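Local coordinates for protein mevalonate kinase, putative (PDB 2HFS) that probably catalyses the ATP-dependent phosphorylation of (R)-mevalonate to (R)-5-phosphomevalonate, an early step in making isopentenyl diphosphate, at residues V107-I112 with F318-T323; L190-T195 with I291-A296. All coordinates share one frame; numbering follows the deposited sequence.

Interaction 1 (V107-I112 with F318-T323)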
loop_
_atom_site.group_PDB
_atom_site.type_symbol
_atom_site.label_atom_id
_atom_site.label_comp_id
_atom_site.label_asym_id
_atom_site.label_seq_id
_atom_site.Cartn_x
_atom_site.Cartn_y
_atom_site.Cartn_z
ATOM N N VAL A 107 8.081 -3.887 5.719
ATOM C CA VAL A 107 7.703 -3.800 7.139
ATOM C C VAL A 107 6.183 -3.607 7.297
ATOM O O VAL A 107 5.683 -2.504 7.105
ATOM C CB VAL A 107 8.464 -2.625 7.856
ATOM C CG1 VAL A 107 7.932 -2.377 9.320
ATOM C CG2 VAL A 107 9.965 -2.862 7.831
ATOM N N PRO A 108 5.438 -4.657 7.650
ATOM C CA PRO A 108 4.004 -4.487 7.884
ATOM C C PRO A 108 3.739 -3.486 8.983
ATOM O O PRO A 108 4.371 -3.546 10.053
ATOM C CB PRO A 108 3.541 -5.885 8.300
ATOM C CG PRO A 108 4.526 -6.805 7.652
ATOM C CD PRO A 108 5.854 -6.051 7.869
ATOM N N SER A 109 2.862 -2.546 8.662
ATOM C CA SER A 109 2.458 -1.435 9.515
ATOM C C SER A 109 1.232 -0.855 8.824
ATOM O O SER A 109 1.106 -0.969 7.613
ATOM C CB SER A 109 3.576 -0.384 9.568
ATOM O OG SER A 109 3.290 0.641 10.503
ATOM N N SER A 110 0.325 -0.241 9.578
ATOM C CA SER A 110 -0.846 0.390 8.987
ATOM C C SER A 110 -0.477 1.397 7.878
ATOM O O SER A 110 0.404 2.237 8.058
ATOM C CB SER A 110 -1.685 1.059 10.090
ATOM O OG SER A 110 -2.789 1.719 9.542
ATOM N N GLY A 111 -1.133 1.269 6.725
ATOM C CA GLY A 111 -0.976 2.224 5.613
ATOM C C GLY A 111 -0.126 1.767 4.429
ATOM O O GLY A 111 -0.201 2.340 3.318
ATOM N N ILE A 112 0.686 0.739 4.656
ATOM C CA ILE A 112 1.667 0.268 3.673
ATOM C C ILE A 112 1.133 -0.861 2.760
ATOM O O ILE A 112 1.883 -1.413 1.918
ATOM C CB ILE A 112 2.930 -0.190 4.403
ATOM C CG1 ILE A 112 4.175 0.038 3.534
ATOM C CG2 ILE A 112 2.789 -1.654 4.839
ATOM C CD1 ILE A 112 4.457 1.533 3.168
ATOM N N PHE A 318 8.650 5.281 13.193
ATOM C CA PHE A 318 9.240 4.278 12.338
ATOM C C PHE A 318 9.611 4.988 11.064
ATOM O O PHE A 318 8.803 5.741 10.523
ATOM C CB PHE A 318 8.228 3.166 12.047
ATOM C CG PHE A 318 7.666 2.517 13.291
ATOM C CD1 PHE A 318 6.360 2.766 13.688
ATOM C CD2 PHE A 318 8.462 1.679 14.080
ATOM C CE1 PHE A 318 5.836 2.181 14.833
ATOM C CE2 PHE A 318 7.943 1.087 15.231
ATOM C CZ PHE A 318 6.635 1.343 15.603
ATOM N N ILE A 319 10.845 4.787 10.613
ATOM C CA ILE A 319 11.320 5.434 9.393
ATOM C C ILE A 319 11.862 4.387 8.446
ATOM O O ILE A 319 12.705 3.566 8.819
ATOM C CB ILE A 319 12.396 6.524 9.685
ATOM C CG1 ILE A 319 11.900 7.507 10.753
ATOM C CG2 ILE A 319 12.767 7.253 8.377
ATOM C CD1 ILE A 319 13.029 8.339 11.463
ATOM N N TRP A 320 11.379 4.426 7.214
ATOM C CA TRP A 320 11.735 3.446 6.212
ATOM C C TRP A 320 12.209 4.152 4.948
ATOM O O TRP A 320 11.721 5.239 4.603
ATOM C CB TRP A 320 10.534 2.542 5.905
ATOM C CG TRP A 320 9.957 1.889 7.139
ATOM C CD1 TRP A 320 10.607 1.044 8.016
ATOM C CD2 TRP A 320 8.617 2.037 7.643
ATOM N NE1 TRP A 320 9.748 0.658 9.023
ATOM C CE2 TRP A 320 8.523 1.255 8.828
ATOM C CE3 TRP A 320 7.491 2.766 7.228
ATOM C CZ2 TRP A 320 7.346 1.160 9.573
ATOM C CZ3 TRP A 320 6.316 2.676 7.973
ATOM C CH2 TRP A 320 6.250 1.885 9.134
ATOM N N ARG A 321 13.192 3.557 4.286
ATOM C CA ARG A 321 13.618 4.006 2.966
ATOM C C ARG A 321 12.997 3.044 1.984
ATOM O O ARG A 321 13.350 1.869 1.953
ATOM C CB ARG A 321 15.135 3.968 2.812
ATOM C CG ARG A 321 15.876 4.785 3.845
ATOM C CD ARG A 321 17.380 4.591 3.800
ATOM N NE ARG A 321 18.024 5.074 5.020
ATOM C CZ ARG A 321 18.825 6.126 5.064
ATOM N NH1 ARG A 321 19.075 6.807 3.952
ATOM N NH2 ARG A 321 19.379 6.506 6.212
ATOM N N TYR A 322 12.057 3.534 1.199
ATOM C CA TYR A 322 11.407 2.705 0.205
ATOM C C TYR A 322 11.648 3.335 -1.164
ATOM O O TYR A 322 11.996 4.513 -1.255
ATOM C CB TYR A 322 9.909 2.580 0.512
ATOM C CG TYR A 322 9.563 1.673 1.709
ATOM C CD1 TYR A 322 8.400 1.877 2.455
ATOM C CD2 TYR A 322 10.396 0.613 2.070
ATOM C CE1 TYR A 322 8.066 1.032 3.551
ATOM C CE2 TYR A 322 10.088 -0.224 3.155
ATOM C CZ TYR A 322 8.910 -0.018 3.880
ATOM O OH TYR A 322 8.580 -0.849 4.936
ATOM N N THR A 323 11.494 2.558 -2.230
ATOM C CA THR A 323 11.668 3.108 -3.589
ATOM C C THR A 323 10.583 2.643 -4.549
ATOM O O THR A 323 9.989 1.568 -4.398
ATOM C CB THR A 323 13.044 2.753 -4.212
ATOM O OG1 THR A 323 13.136 1.337 -4.389
ATOM C CG2 THR A 323 14.225 3.101 -3.295
HETATM O O HOH W 1 6.268 -0.067 6.247
#
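Val107 lies across Trp320 at about a right angle, with CB above the indole in an off-centre CH-pi contact, 4.1 Å from the centroid of the five-membered ring. Its CG1, anti to the backbone N (chi1 172°), reaches obliquely to Trp320 NE1 at 3.5 Å. On the opposite face Phe318 CB sits 3.2 Å above the plane, displaced toward the rim. Ser109 meets the far edge instead: its OG lies near the ring plane, 3.5 Å from Trp320 CH2.

The polar link is made by Tyr322. The N-H of Val107 points to Tyr322 OH over 3.2 Å, at 155° at the hydrogen. One water joins the same two residues, donating to Val107 O at 2.6 Å and lying in the plane of the phenol ring, 2.8 Å from Tyr322 OH. Farther along the phenol, Ile112 CD1 packs on Tyr322 CE1 at 3.7 Å.

The sequence from Pro108 through Gly111 and on toward helix 114-130 is consistent with the glycine-rich phosphate-binding loop of GHMP kinases. Strand 318-324 presents Trp320 and Tyr322 to this loop, while Ile319 and Arg321 turn to helix 299-312; Tyr322 also touches Ile41 of strand 36-52.

Interaction 2 (L190-T195 with I291-A296)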
loop_
_atom_site.group_PDB
_atom_site.type_symbol
_atom_site.label_atom_id
_atom_site.label_comp_id
_atom_site.label_asym_id
_atom_site.label_seq_id
_atom_site.Cartn_x
_atom_site.Cartn_y
_atom_site.Cartn_z
ATOM N N LEU A 190 11.918 7.366 -1.771
ATOM C CA LEU A 190 10.904 7.676 -0.768
ATOM C C LEU A 190 11.378 7.482 0.665
ATOM O O LEU A 190 12.111 6.523 0.971
ATOM C CB LEU A 190 9.640 6.819 -1.004
ATOM C CG LEU A 190 8.932 6.929 -2.359
ATOM C CD1 LEU A 190 7.688 6.038 -2.426
ATOM C CD2 LEU A 190 8.553 8.368 -2.636
ATOM N N VAL A 191 10.942 8.376 1.556
ATOM C CA VAL A 191 11.053 8.108 2.994
ATOM C C VAL A 191 9.602 7.971 3.463
ATOM O O VAL A 191 8.802 8.874 3.265
ATOM C CB VAL A 191 11.755 9.239 3.795
ATOM C CG1 VAL A 191 11.827 8.862 5.254
ATOM C CG2 VAL A 191 13.167 9.490 3.278
ATOM N N VAL A 192 9.252 6.818 4.017
ATOM C CA VAL A 192 7.907 6.636 4.531
ATOM C C VAL A 192 8.004 6.542 6.043
ATOM O O VAL A 192 8.911 5.890 6.570
ATOM C CB VAL A 192 7.206 5.399 3.941
ATOM C CG1 VAL A 192 5.765 5.274 4.496
ATOM C CG2 VAL A 192 7.211 5.447 2.405
ATOM N N VAL A 193 7.083 7.201 6.740
ATOM C CA VAL A 193 7.193 7.338 8.208
ATOM C C VAL A 193 5.919 6.842 8.887
ATOM O O VAL A 193 4.818 7.260 8.521
ATOM C CB VAL A 193 7.454 8.820 8.594
ATOM C CG1 VAL A 193 7.528 8.996 10.092
ATOM C CG2 VAL A 193 8.715 9.355 7.936
ATOM N N GLY A 194 6.057 5.966 9.878
ATOM C CA GLY A 194 4.906 5.501 10.616
ATOM C C GLY A 194 4.706 6.277 11.910
ATOM O O GLY A 194 5.682 6.501 12.654
ATOM N N THR A 195 3.455 6.659 12.200
ATOM C CA THR A 195 3.140 7.449 13.399
ATOM C C THR A 195 2.920 6.547 14.615
ATOM O O THR A 195 3.002 7.011 15.753
ATOM C CB THR A 195 1.869 8.317 13.203
ATOM O OG1 THR A 195 0.772 7.463 12.865
ATOM C CG2 THR A 195 1.981 9.267 11.989
ATOM N N ILE A 291 0.639 6.526 8.035
ATOM C CA ILE A 291 1.926 6.876 7.437
ATOM C C ILE A 291 1.903 8.215 6.706
ATOM O O ILE A 291 0.829 8.695 6.259
ATOM C CB ILE A 291 2.446 5.769 6.434
ATOM C CG1 ILE A 291 1.415 5.448 5.328
ATOM C CG2 ILE A 291 2.875 4.508 7.190
ATOM C CD1 ILE A 291 2.064 4.949 4.006
ATOM N N ALA A 292 3.102 8.792 6.595
ATOM C CA ALA A 292 3.376 9.896 5.693
ATOM C C ALA A 292 4.447 9.443 4.728
ATOM O O ALA A 292 5.161 8.471 4.990
ATOM C CB ALA A 292 3.846 11.131 6.453
ATOM N N VAL A 293 4.545 10.155 3.603
ATOM C CA VAL A 293 5.523 9.851 2.574
ATOM C C VAL A 293 6.244 11.136 2.164
ATOM O O VAL A 293 5.613 12.186 2.022
ATOM C CB VAL A 293 4.860 9.166 1.347
ATOM C CG1 VAL A 293 3.716 10.028 0.734
ATOM C CG2 VAL A 293 5.889 8.858 0.314
ATOM N N ALA A 294 7.565 11.051 2.016
ATOM C CA ALA A 294 8.360 12.193 1.554
ATOM C C ALA A 294 9.070 11.770 0.273
ATOM O O ALA A 294 9.478 10.603 0.148
ATOM C CB ALA A 294 9.372 12.601 2.619
ATOM N N LEU A 295 9.210 12.702 -0.670
ATOM C CA LEU A 295 9.994 12.448 -1.888
ATOM C C LEU A 295 11.369 13.101 -1.780
ATOM O O LEU A 295 11.470 14.294 -1.512
ATOM C CB LEU A 295 9.279 12.972 -3.129
ATOM C CG LEU A 295 9.973 12.824 -4.484
ATOM C CD1 LEU A 295 10.065 11.344 -4.960
ATOM C CD2 LEU A 295 9.263 13.663 -5.514
ATOM N N ALA A 296 12.412 12.314 -1.999
ATOM C CA ALA A 296 13.793 12.816 -1.954
ATOM C C ALA A 296 14.320 12.956 -3.379
ATOM O O ALA A 296 13.853 12.264 -4.283
ATOM C CB ALA A 296 14.684 11.861 -1.147
#
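Strands 190-194 and 291-296 run antiparallel, with axes 4.6 Å apart at 161°, and the backbone pairs Val191 with Ala294 and Val193 with Ala292 by two hydrogen bonds each, with N-O distances of 2.8 to 3.0 Å. CA-H groups add to the ladder; Ile291 CA lies 3.1 Å from Val193 O.

Side chains at the non-hydrogen-bonded pairs share one face of the sheet. Val192 CG1, anti to its backbone N (chi1 -179°), meets Ile291 CD1 at 3.7 Å, and CG2 of the same valine packs against Val293 CG2. Leu190 CD2 sits between Val293 CG2, at 4.0 Å, and Leu295 CD1, at 4.1 Å, the latter from its partner in the non-hydrogen-bonded pair. At the end of the ladder, Gly194 offers its CA to Ile291 CG2.

The other face carries Val191, Val193, Ala292 and Ala294, where Val191 CB and Ala294 CB are 4.3 Å apart. Helices 299-312 and 264-275 cover it, through Arg302 and Leu309 on the valines and Cys273 on Ala294.

All the touching residues are buried and their side chains apolar. Polarity here is confined to the backbone, where the paired amides and carbonyls satisfy one another, while branched side chains and methyls from the two strands pack on both faces.

Overall arrangement
Both contacts reach one four-stranded antiparallel sheet; all ten touching residues of interaction 2 are buried, but three of five in interaction 1, Val107 and Trp320 being partly exposed. Strand 188-194 lies between 291-296 and the outermost strand 318-324, and probable hydrogen bonds from Gly194 N to Phe318 O (2.8 Å) and Leu190 N to Tyr322 O (2.9 Å) connect the two. Interaction 2 is a regular strand pairing dominated by backbone bonds and aliphatic packing. Interaction 1 joins the sheet to a loop of the N-terminal family region through aromatic side chains, one hydrogen bond and water. It buries less, 273 against 471 Å². Ser110 O packs on Ile291 CG2, so loop 107-112 touches a strand of interaction 2.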